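Local coordinates for protein aldehyde dehydrogenase (Staphylococcus aureus, PDB 6K10) that oxidises 4,4'-diaponeurosporen-4-al to 4,4'-diaponeurosporenoic acid, an NAD-dependent step in the biosynthesis of the carotenoid staphyloxanthin, at residues L127-E130 with P131-G134; S272-L275 with R276-G280; H317-E320 with D321-Y324; F439-T442 with R443-S446. The protein carries 1 engineered substitution. All coordinates share one frame; numbering follows the deposited sequence.

Contact 1 (L127-E130 with P131-G134)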
loop_
_atom_site.group_PDB
_atom_site.type_symbol
_atom_site.label_atom_id
_atom_site.label_comp_id
_atom_site.label_asym_id
_atom_site.label_seq_id
_atom_site.Cartn_x
_atom_site.Cartn_y
_atom_site.Cartn_z
ATOM N N LEU A 127 1.742 19.572 -5.777
ATOM C CA LEU A 127 0.981 18.517 -5.121
ATOM C C LEU A 127 -0.282 18.134 -5.878
ATOM O O LEU A 127 -0.938 17.161 -5.495
ATOM C CB LEU A 127 0.655 18.928 -3.686
ATOM C CG LEU A 127 1.916 19.130 -2.836
ATOM C CD1 LEU A 127 1.600 19.831 -1.524
ATOM C CD2 LEU A 127 2.601 17.796 -2.581
ATOM N N VAL A 128 -0.640 18.868 -6.923
ATOM C CA VAL A 128 -1.620 18.381 -7.889
ATOM C C VAL A 128 -0.961 17.513 -8.956
ATOM O O VAL A 128 -1.429 16.409 -9.252
ATOM C CB VAL A 128 -2.386 19.564 -8.526
ATOM C CG1 VAL A 128 -3.060 19.125 -9.825
ATOM C CG2 VAL A 128 -3.430 20.121 -7.574
ATOM N N PHE A 129 0.157 17.979 -9.519
ATOM C CA PHE A 129 0.616 17.399 -10.776
ATOM C C PHE A 129 1.588 16.237 -10.614
ATOM O O PHE A 129 1.617 15.355 -11.481
ATOM C CB PHE A 129 1.212 18.496 -11.662
ATOM C CG PHE A 129 0.166 19.393 -12.279
ATOM C CD1 PHE A 129 -0.467 19.008 -13.444
ATOM C CD2 PHE A 129 -0.204 20.589 -11.690
ATOM C CE1 PHE A 129 -1.439 19.795 -14.020
ATOM C CE2 PHE A 129 -1.181 21.383 -12.264
ATOM C CZ PHE A 129 -1.797 20.987 -13.434
ATOM N N GLU A 130 2.372 16.182 -9.528
ATOM C CA GLU A 130 3.183 14.985 -9.324
ATOM C C GLU A 130 2.318 13.740 -9.103
ATOM O O GLU A 130 2.594 12.707 -9.733
ATOM C CB GLU A 130 4.195 15.199 -8.194
ATOM C CG GLU A 130 5.030 13.959 -7.909
ATOM C CD GLU A 130 5.682 13.387 -9.164
ATOM O OE1 GLU A 130 5.715 12.143 -9.308
ATOM O OE2 GLU A 130 6.162 14.170 -10.010
ATOM N N PRO A 131 1.272 13.767 -8.263
ATOM C CA PRO A 131 0.348 12.616 -8.281
ATOM C C PRO A 131 -0.292 12.390 -9.638
ATOM O O PRO A 131 -0.411 11.236 -10.075
ATOM C CB PRO A 131 -0.697 12.972 -7.212
ATOM C CG PRO A 131 -0.088 14.023 -6.392
ATOM C CD PRO A 131 0.869 14.770 -7.261
ATOM N N LEU A 132 -0.692 13.463 -10.326
ATOM C CA LEU A 132 -1.376 13.314 -11.608
ATOM C C LEU A 132 -0.507 12.588 -12.627
ATOM O O LEU A 132 -1.000 11.739 -13.382
ATOM C CB LEU A 132 -1.782 14.683 -12.149
ATOM C CG LEU A 132 -2.599 14.637 -13.443
ATOM C CD1 LEU A 132 -3.963 14.010 -13.189
ATOM C CD2 LEU A 132 -2.740 16.018 -14.067
ATOM N N ILE A 133 0.787 12.919 -12.673
ATOM C CA ILE A 133 1.704 12.228 -13.576
ATOM C C ILE A 133 1.630 10.725 -13.349
ATOM O O ILE A 133 1.520 9.938 -14.294
ATOM C CB ILE A 133 3.140 12.749 -13.390
ATOM C CG1 ILE A 133 3.242 14.217 -13.798
ATOM C CG2 ILE A 133 4.106 11.915 -14.205
ATOM C CD1 ILE A 133 4.472 14.903 -13.247
ATOM N N GLY A 134 1.682 10.309 -12.082
ATOM C CA GLY A 134 1.566 8.892 -11.778
ATOM C C GLY A 134 0.236 8.316 -12.225
ATOM O O GLY A 134 0.180 7.238 -12.820
#
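Helix 126-138 is the crossover of a beta-alpha-beta unit, leaving strand 104-118 and leading into strand 141-145, and here Leu127 to Glu130 meet Pro131 to Gly134 one turn on. Pro131 has no N-H to give to the preceding turn, and its ring stands where that bond would run, with CG 3.4 Å from Leu127 O; the helix is kinked at this point. Regular bonding resumes at once, Leu132 N reaching Val128 O at 3.2 Å and Ile133 N reaching Phe129 O at 2.8 Å, but the next, from Gly134 N to Glu130 O, is weak at 3.5 Å. Phe129 and Leu132 run side by side in the same direction, Leu132 CD2 lying 3.8 Å from Phe129 CD1. Val128 CG1 sits over one face of that phenyl ring, toward its rim. Glu130 leaves with CG opposite its own N (chi1 178°) and then bends at chi2 (52°), which carries OE2 to 3.7 Å from Ile133 CD1. Its buried carboxylate is held at both ends, OE1 by Ser427 OG and OE2 by Ser77 OG. The Leu127 side chain lies about 7 Å from those of Glu217 and Ser251 (engineered here), the predicted active-site residues. Around the turn, Ile133 packs on helix 63-89, Phe129 lies against Ile157 and Ile161 of helix 151-164, and Leu132 rests on strand 141-145.

Contact 2 (S272-L275 with R276-G280)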
loop_
_atom_site.group_PDB
_atom_site.type_symbol
_atom_site.label_atom_id
_atom_site.label_comp_id
_atom_site.label_asym_id
_atom_site.label_seq_id
_atom_site.Cartn_x
_atom_site.Cartn_y
_atom_site.Cartn_z
ATOM N N SER A 272 21.247 32.890 13.144
ATOM C CA SER A 272 21.002 34.315 12.947
ATOM C C SER A 272 21.895 34.876 11.849
ATOM O O SER A 272 21.445 35.650 10.997
ATOM C CB SER A 272 21.224 35.070 14.258
ATOM O OG SER A 272 20.444 34.522 15.306
ATOM N N LYS A 273 23.174 34.494 11.858
ATOM C CA LYS A 273 24.096 34.951 10.824
ATOM C C LYS A 273 23.662 34.473 9.444
ATOM O O LYS A 273 23.708 35.234 8.470
ATOM C CB LYS A 273 25.508 34.458 11.136
ATOM C CG LYS A 273 26.508 34.715 10.029
ATOM C CD LYS A 273 27.861 34.127 10.378
ATOM C CE LYS A 273 28.879 35.209 10.671
ATOM N NZ LYS A 273 30.245 34.638 10.835
ATOM N N THR A 274 23.245 33.211 9.341
ATOM C CA THR A 274 22.821 32.656 8.059
ATOM C C THR A 274 21.593 33.384 7.526
ATOM O O THR A 274 21.503 33.689 6.330
ATOM C CB THR A 274 22.535 31.162 8.214
ATOM O OG1 THR A 274 23.764 30.456 8.420
ATOM C CG2 THR A 274 21.834 30.613 6.979
ATOM N N LEU A 275 20.633 33.672 8.407
ATOM C CA LEU A 275 19.430 34.382 7.986
ATOM C C LEU A 275 19.764 35.762 7.432
ATOM O O LEU A 275 19.156 36.209 6.453
ATOM C CB LEU A 275 18.453 34.483 9.156
ATOM C CG LEU A 275 17.818 33.151 9.553
ATOM C CD1 LEU A 275 17.085 33.256 10.883
ATOM C CD2 LEU A 275 16.881 32.679 8.453
ATOM N N ARG A 276 20.738 36.447 8.037
ATOM C CA ARG A 276 21.180 37.728 7.495
ATOM C C ARG A 276 21.872 37.548 6.148
ATOM O O ARG A 276 21.697 38.368 5.238
ATOM C CB ARG A 276 22.105 38.430 8.489
ATOM C CG ARG A 276 21.413 38.869 9.770
ATOM C CD ARG A 276 20.158 39.671 9.472
ATOM N NE ARG A 276 19.423 40.007 10.690
ATOM C CZ ARG A 276 18.181 40.475 10.706
ATOM N NH1 ARG A 276 17.590 40.753 11.860
ATOM N NH2 ARG A 276 17.526 40.662 9.569
ATOM N N GLU A 277 22.661 36.480 6.001
ATOM C CA GLU A 277 23.277 36.184 4.711
ATOM C C GLU A 277 22.223 35.879 3.656
ATOM O O GLU A 277 22.343 36.309 2.502
ATOM C CB GLU A 277 24.242 35.005 4.851
ATOM C CG GLU A 277 25.498 35.314 5.641
ATOM C CD GLU A 277 26.268 34.061 6.017
ATOM O OE1 GLU A 277 25.692 32.956 5.922
ATOM O OE2 GLU A 277 27.448 34.182 6.403
ATOM N N PHE A 278 21.184 35.132 4.038
ATOM C CA PHE A 278 20.123 34.768 3.103
ATOM C C PHE A 278 19.319 35.987 2.678
ATOM O O PHE A 278 19.121 36.233 1.482
ATOM C CB PHE A 278 19.176 33.751 3.744
ATOM C CG PHE A 278 19.675 32.336 3.729
ATOM C CD1 PHE A 278 21.004 32.042 3.486
ATOM C CD2 PHE A 278 18.796 31.292 3.978
ATOM C CE1 PHE A 278 21.446 30.730 3.483
ATOM C CE2 PHE A 278 19.231 29.982 3.979
ATOM C CZ PHE A 278 20.557 29.700 3.732
ATOM N N TYR A 279 18.835 36.753 3.653
ATOM C CA TYR A 279 17.740 37.682 3.434
ATOM C C TYR A 279 18.056 39.133 3.768
ATOM O O TYR A 279 17.211 39.997 3.510
ATOM C CB TYR A 279 16.515 37.244 4.252
ATOM C CG TYR A 279 16.074 35.812 4.018
ATOM C CD1 TYR A 279 15.673 35.383 2.760
ATOM C CD2 TYR A 279 16.039 34.894 5.064
ATOM C CE1 TYR A 279 15.258 34.080 2.545
ATOM C CE2 TYR A 279 15.626 33.589 4.859
ATOM C CZ TYR A 279 15.237 33.187 3.598
ATOM O OH TYR A 279 14.825 31.890 3.387
ATOM N N GLY A 280 19.223 39.431 4.334
ATOM C CA GLY A 280 19.573 40.805 4.634
ATOM C C GLY A 280 19.044 41.270 5.980
ATOM O O GLY A 280 18.489 40.503 6.772
#
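Thr274 lays its methyl over the phenyl ring of Phe278 one turn further along, a CH-pi contact in which CG2 stands 3.7 Å from the centroid of the Phe278 ring and 19° off its normal. The two side chains point the same way, and the backbone beneath them is drawn close, Phe278 N to Thr274 O at 2.7 Å. With OG1 beside its own N (chi1 -70°), Thr274 sends CG2 to the ring and leaves the hydroxyl to bond to Ser236 OG, Lys233 NZ and Ala270 O. The next pair meets differently: Leu275 CD2 comes to the edge of the Tyr279 ring, in its plane, 3.9 Å from CE2, while Phe278 CB covers the centre of one face of that ring.

Helix 264-279 ends here. Gly280 N still bonds to Arg276 O at 2.8 Å, but Gly280 has left helical angles with a positive phi of 86°. Its carbonyl is then taken by Arg276, whose NH2 bonds to Gly280 O at 3.0 Å, on a lone pair and within the guanidinium plane, tying the side chain to the outgoing loop. Glu277 passes at a slant across Lys273, OE2 lying 3.8 Å from Lys273 CG, but its salt bridge is made by OE1 with Lys233 NZ. Farther out, Leu275 and Tyr279 pack on Phe244 of helix 232-244, Phe278 touches Pro451 of the second subunit, and Ser272, Leu275 and Arg276 rest against strands 312-314 and 324-330.

Contact 3 (H317-E320 with D321-Y324)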
loop_
_atom_site.group_PDB
_atom_site.type_symbol
_atom_site.label_atom_id
_atom_site.label_comp_id
_atom_site.label_asym_id
_atom_site.label_seq_id
_atom_site.Cartn_x
_atom_site.Cartn_y
_atom_site.Cartn_z
ATOM N N HIS A 317 9.040 39.939 13.892
ATOM C CA HIS A 317 8.249 40.996 13.285
ATOM C C HIS A 317 7.201 40.410 12.345
ATOM O O HIS A 317 7.333 39.293 11.837
ATOM C CB HIS A 317 9.143 41.980 12.530
ATOM C CG HIS A 317 9.995 42.825 13.424
ATOM N ND1 HIS A 317 11.285 42.481 13.767
ATOM C CD2 HIS A 317 9.737 43.995 14.056
ATOM C CE1 HIS A 317 11.787 43.405 14.567
ATOM N NE2 HIS A 317 10.868 44.335 14.758
ATOM N N SER A 318 6.144 41.185 12.121
ATOM C CA SER A 318 5.051 40.753 11.266
ATOM C C SER A 318 4.419 41.972 10.614
ATOM O O SER A 318 4.558 43.101 11.091
ATOM C CB SER A 318 4.001 39.959 12.051
ATOM O OG SER A 318 3.519 40.710 13.152
ATOM N N ASP A 319 3.729 41.727 9.502
ATOM C CA ASP A 319 2.967 42.773 8.826
ATOM C C ASP A 319 1.726 42.119 8.237
ATOM O O ASP A 319 1.821 41.339 7.285
ATOM C CB ASP A 319 3.797 43.464 7.747
ATOM C CG ASP A 319 3.102 44.688 7.167
ATOM O OD1 ASP A 319 1.929 44.935 7.518
ATOM O OD2 ASP A 319 3.731 45.408 6.366
ATOM N N GLU A 320 0.567 42.446 8.812
ATOM C CA GLU A 320 -0.688 41.838 8.384
ATOM C C GLU A 320 -1.017 42.187 6.937
ATOM O O GLU A 320 -1.556 41.354 6.198
ATOM C CB GLU A 320 -1.808 42.294 9.319
ATOM C CG GLU A 320 -3.117 41.547 9.188
ATOM C CD GLU A 320 -4.099 41.955 10.270
ATOM O OE1 GLU A 320 -4.766 41.069 10.843
ATOM O OE2 GLU A 320 -4.191 43.167 10.557
ATOM N N ASP A 321 -0.692 43.411 6.511
ATOM C CA ASP A 321 -1.059 43.868 5.175
ATOM C C ASP A 321 -0.358 43.088 4.070
ATOM O O ASP A 321 -0.854 43.061 2.939
ATOM C CB ASP A 321 -0.751 45.358 5.032
ATOM C CG ASP A 321 -1.567 46.213 5.982
ATOM O OD1 ASP A 321 -2.649 45.760 6.412
ATOM O OD2 ASP A 321 -1.125 47.337 6.299
ATOM N N GLU A 322 0.780 42.467 4.365
ATOM C CA GLU A 322 1.478 41.613 3.416
ATOM C C GLU A 322 1.363 40.138 3.768
ATOM O O GLU A 322 1.931 39.300 3.060
ATOM C CB GLU A 322 2.959 42.007 3.344
ATOM C CG GLU A 322 3.287 43.058 2.301
ATOM C CD GLU A 322 4.772 43.361 2.239
ATOM O OE1 GLU A 322 5.573 42.407 2.135
ATOM O OE2 GLU A 322 5.140 44.553 2.298
ATOM N N ARG A 323 0.632 39.803 4.834
ATOM C CA ARG A 323 0.647 38.459 5.413
ATOM C C ARG A 323 2.084 38.000 5.639
ATOM O O ARG A 323 2.460 36.865 5.339
ATOM C CB ARG A 323 -0.140 37.473 4.548
ATOM C CG ARG A 323 -1.575 37.924 4.298
ATOM C CD ARG A 323 -2.453 36.804 3.771
ATOM N NE ARG A 323 -1.877 36.122 2.616
ATOM C CZ ARG A 323 -2.162 36.426 1.354
ATOM N NH1 ARG A 323 -1.595 35.752 0.364
ATOM N NH2 ARG A 323 -3.012 37.407 1.081
ATOM N N TYR A 324 2.891 38.908 6.178
ATOM C CA TYR A 324 4.323 38.712 6.346
ATOM C C TYR A 324 4.640 38.322 7.780
ATOM O O TYR A 324 4.120 38.926 8.725
ATOM C CB TYR A 324 5.085 39.987 5.979
ATOM C CG TYR A 324 6.520 39.999 6.451
ATOM C CD1 TYR A 324 7.487 39.228 5.819
ATOM C CD2 TYR A 324 6.909 40.783 7.531
ATOM C CE1 TYR A 324 8.800 39.238 6.248
ATOM C CE2 TYR A 324 8.220 40.800 7.966
ATOM C CZ TYR A 324 9.162 40.024 7.321
ATOM O OH TYR A 324 10.473 40.034 7.746
#
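Asp319 O is gripped by two backbone donors that arrive from opposite faces of its carbonyl plane: Tyr324 N at 2.9 Å, nearly straight at 173°, and Glu322 N at 3.3 Å, more bent and well above the plane. Together with Asp319 N, which reaches Tyr324 O at 2.9 Å, they close a beta hairpin between strands 318-319 and 324-330. Asp319 and Tyr324 form its antiparallel hydrogen-bonded pair, and because Arg323 also faces Asp319 the hairpin carries a G1 beta bulge. Arg323 holds the left-handed conformation that this bulge needs, with phi 50°. Its N bonds to Glu320 O at 3.0 Å, again from above the carbonyl plane, a further backbone bond across the loop.

The side chain of Asp319 adds an Asx turn. Its CG lies opposite the backbone N (chi1 -172°), which swings OD1 forward over the loop to accept Asp321 N at 3.2 Å, met from above the carboxylate plane. This brings acidic groups together: Asp321 OD2 is 4.1 Å from Asp319 OD1, their carboxylates well out of parallel. Glu322 OE2 also comes near Asp319 OD2, but both atoms bond to Gln284 NE2, and Glu322 OE1 has a salt bridge to Arg291; these donors probably ease the crowding of negative charge. Beyond the loop, Glu320 OE1 bonds to His299 of helix 295-307. On the strand side, the Tyr324 ring turns its edge to the Asp319 backbone, CD2 lying 3.9 Å from Asp319 N.

Contact 4 (F439-T442 with R443-S446). With EDO (1,2-ethanediol), chain B.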
loop_
_atom_site.group_PDB
_atom_site.type_symbol
_atom_site.label_atom_id
_atom_site.label_comp_id
_atom_site.label_asym_id
_atom_site.label_seq_id
_atom_site.Cartn_x
_atom_site.Cartn_y
_atom_site.Cartn_z
ATOM N N PHE A 439 0.765 -18.862 -16.925
ATOM C CA PHE A 439 0.336 -19.629 -18.082
ATOM C C PHE A 439 0.933 -21.021 -17.965
ATOM O O PHE A 439 2.114 -21.169 -17.634
ATOM C CB PHE A 439 0.776 -18.964 -19.399
ATOM C CG PHE A 439 0.581 -19.832 -20.613
ATOM C CD1 PHE A 439 -0.619 -19.818 -21.306
ATOM C CD2 PHE A 439 1.601 -20.656 -21.068
ATOM C CE1 PHE A 439 -0.803 -20.614 -22.423
ATOM C CE2 PHE A 439 1.423 -21.455 -22.183
ATOM C CZ PHE A 439 0.221 -21.433 -22.861
ATOM N N LYS A 440 0.119 -22.042 -18.221
ATOM C CA LYS A 440 0.621 -23.410 -18.279
ATOM C C LYS A 440 0.052 -24.082 -19.516
ATOM O O LYS A 440 -1.170 -24.159 -19.678
ATOM C CB LYS A 440 0.271 -24.205 -17.017
ATOM C CG LYS A 440 0.971 -25.556 -16.966
ATOM C CD LYS A 440 1.111 -26.086 -15.549
ATOM C CE LYS A 440 -0.167 -26.735 -15.057
ATOM N NZ LYS A 440 0.004 -27.299 -13.689
ATOM N N SER A 441 0.942 -24.562 -20.381
ATOM C CA SER A 441 0.525 -25.175 -21.634
ATOM C C SER A 441 -0.379 -26.376 -21.383
ATOM O O SER A 441 -0.126 -27.190 -20.491
ATOM C CB SER A 441 1.753 -25.605 -22.441
ATOM O OG SER A 441 1.381 -26.425 -23.536
ATOM N N THR A 442 -1.449 -26.475 -22.175
ATOM C CA THR A 442 -2.330 -27.634 -22.133
ATOM C C THR A 442 -1.801 -28.806 -22.946
ATOM O O THR A 442 -2.369 -29.899 -22.863
ATOM C CB THR A 442 -3.728 -27.270 -22.637
ATOM O OG1 THR A 442 -3.655 -26.873 -24.012
ATOM C CG2 THR A 442 -4.319 -26.142 -21.808
ATOM N N ARG A 443 -0.746 -28.606 -23.737
ATOM C CA ARG A 443 -0.111 -29.724 -24.419
ATOM C C ARG A 443 0.704 -30.587 -23.468
ATOM O O ARG A 443 0.997 -31.743 -23.795
ATOM C CB ARG A 443 0.791 -29.218 -25.548
ATOM C CG ARG A 443 0.135 -28.223 -26.494
ATOM C CD ARG A 443 1.041 -27.946 -27.686
ATOM N NE ARG A 443 0.592 -26.804 -28.477
ATOM C CZ ARG A 443 0.375 -26.843 -29.787
ATOM N NH1 ARG A 443 0.562 -27.972 -30.459
ATOM N NH2 ARG A 443 -0.031 -25.755 -30.428
ATOM N N LEU A 444 1.076 -30.056 -22.307
ATOM C CA LEU A 444 1.877 -30.776 -21.325
ATOM C C LEU A 444 0.955 -31.229 -20.201
ATOM O O LEU A 444 0.511 -30.415 -19.385
ATOM C CB LEU A 444 3.008 -29.896 -20.801
ATOM C CG LEU A 444 4.040 -29.525 -21.868
ATOM C CD1 LEU A 444 5.050 -28.525 -21.334
ATOM C CD2 LEU A 444 4.738 -30.776 -22.375
ATOM N N GLU A 445 0.667 -32.524 -20.166
ATOM C CA GLU A 445 -0.257 -33.103 -19.205
ATOM C C GLU A 445 0.508 -33.938 -18.188
ATOM O O GLU A 445 1.565 -34.500 -18.489
ATOM C CB GLU A 445 -1.301 -33.979 -19.903
ATOM C CG GLU A 445 -2.002 -33.311 -21.071
ATOM C CD GLU A 445 -3.149 -34.146 -21.607
ATOM O OE1 GLU A 445 -3.422 -35.219 -21.029
ATOM O OE2 GLU A 445 -3.768 -33.737 -22.612
ATOM N N SER A 446 -0.045 -34.013 -16.980
ATOM C CA SER A 446 0.510 -34.854 -15.931
ATOM C C SER A 446 -0.540 -35.036 -14.847
ATOM O O SER A 446 -1.225 -34.082 -14.472
ATOM C CB SER A 446 1.786 -34.251 -15.333
ATOM O OG SER A 446 2.285 -35.072 -14.290
HETATM C C1 EDO B . -1.165 -24.473 -24.607
HETATM O O1 EDO B . -1.980 -23.660 -23.757
HETATM C C2 EDO B . -0.393 -23.598 -25.583
HETATM O O2 EDO B . 0.965 -24.046 -25.623
#
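A side-chain-to-backbone bond across a surface turn joins Ser441 to Arg443, just after strand 432-439 has ended and the chain heads for helix 457-465. Arg443 N donates to Ser441 OG at 3.1 Å; OG itself stands opposite the Ser441 N (chi1 169°), which turns it forward along the chain, and Arg443 CB closes in to 3.5 Å from the same OG. A serine oxygen accepting from the N-H two residues on defines an ST turn. Ser441 OG also shares a hydrogen bond of 3.2 Å with O2 of a 1,2-ethanediol, probably from crystallisation. The diol lies between the Phe439 ring and the Arg443 guanidinium: its O1 approaches Phe439 CZ to 3.3 Å, its C2 lies at the ring edge, and its O2 faces the edge of the Arg443 guanidinium, in plane but 4.0 Å from NE. Residues 439-442 lie at the interface with the second subunit, where Phe439 pairs in a parallel ladder with a strand of that chain, carrying the sheet across. From that subunit Glu378 OE2 bonds to Thr442 OG1, and Arg238 NH2 donates to Ser441 O.

Contact 1 is wholly buried near the centre of the chain, contact 2 partly buried, and contacts 3 and 4 lie at the surface. Contacts 1 and 2 each sit within one helix and lean on apolar and aromatic packing, although the first surrounds a mid-helix proline kink and the second a helix end. Contacts 3 and 4 are polar turns in which an acid or hydroxyl oxygen takes a backbone N-H two residues ahead. Contacts 2 and 3 are neighbours, about 7 Å apart at their nearest atoms, and both adjoin strand 324-330. Contact 4 is about 73 Å from contact 2 between centres, yet both touch the second subunit.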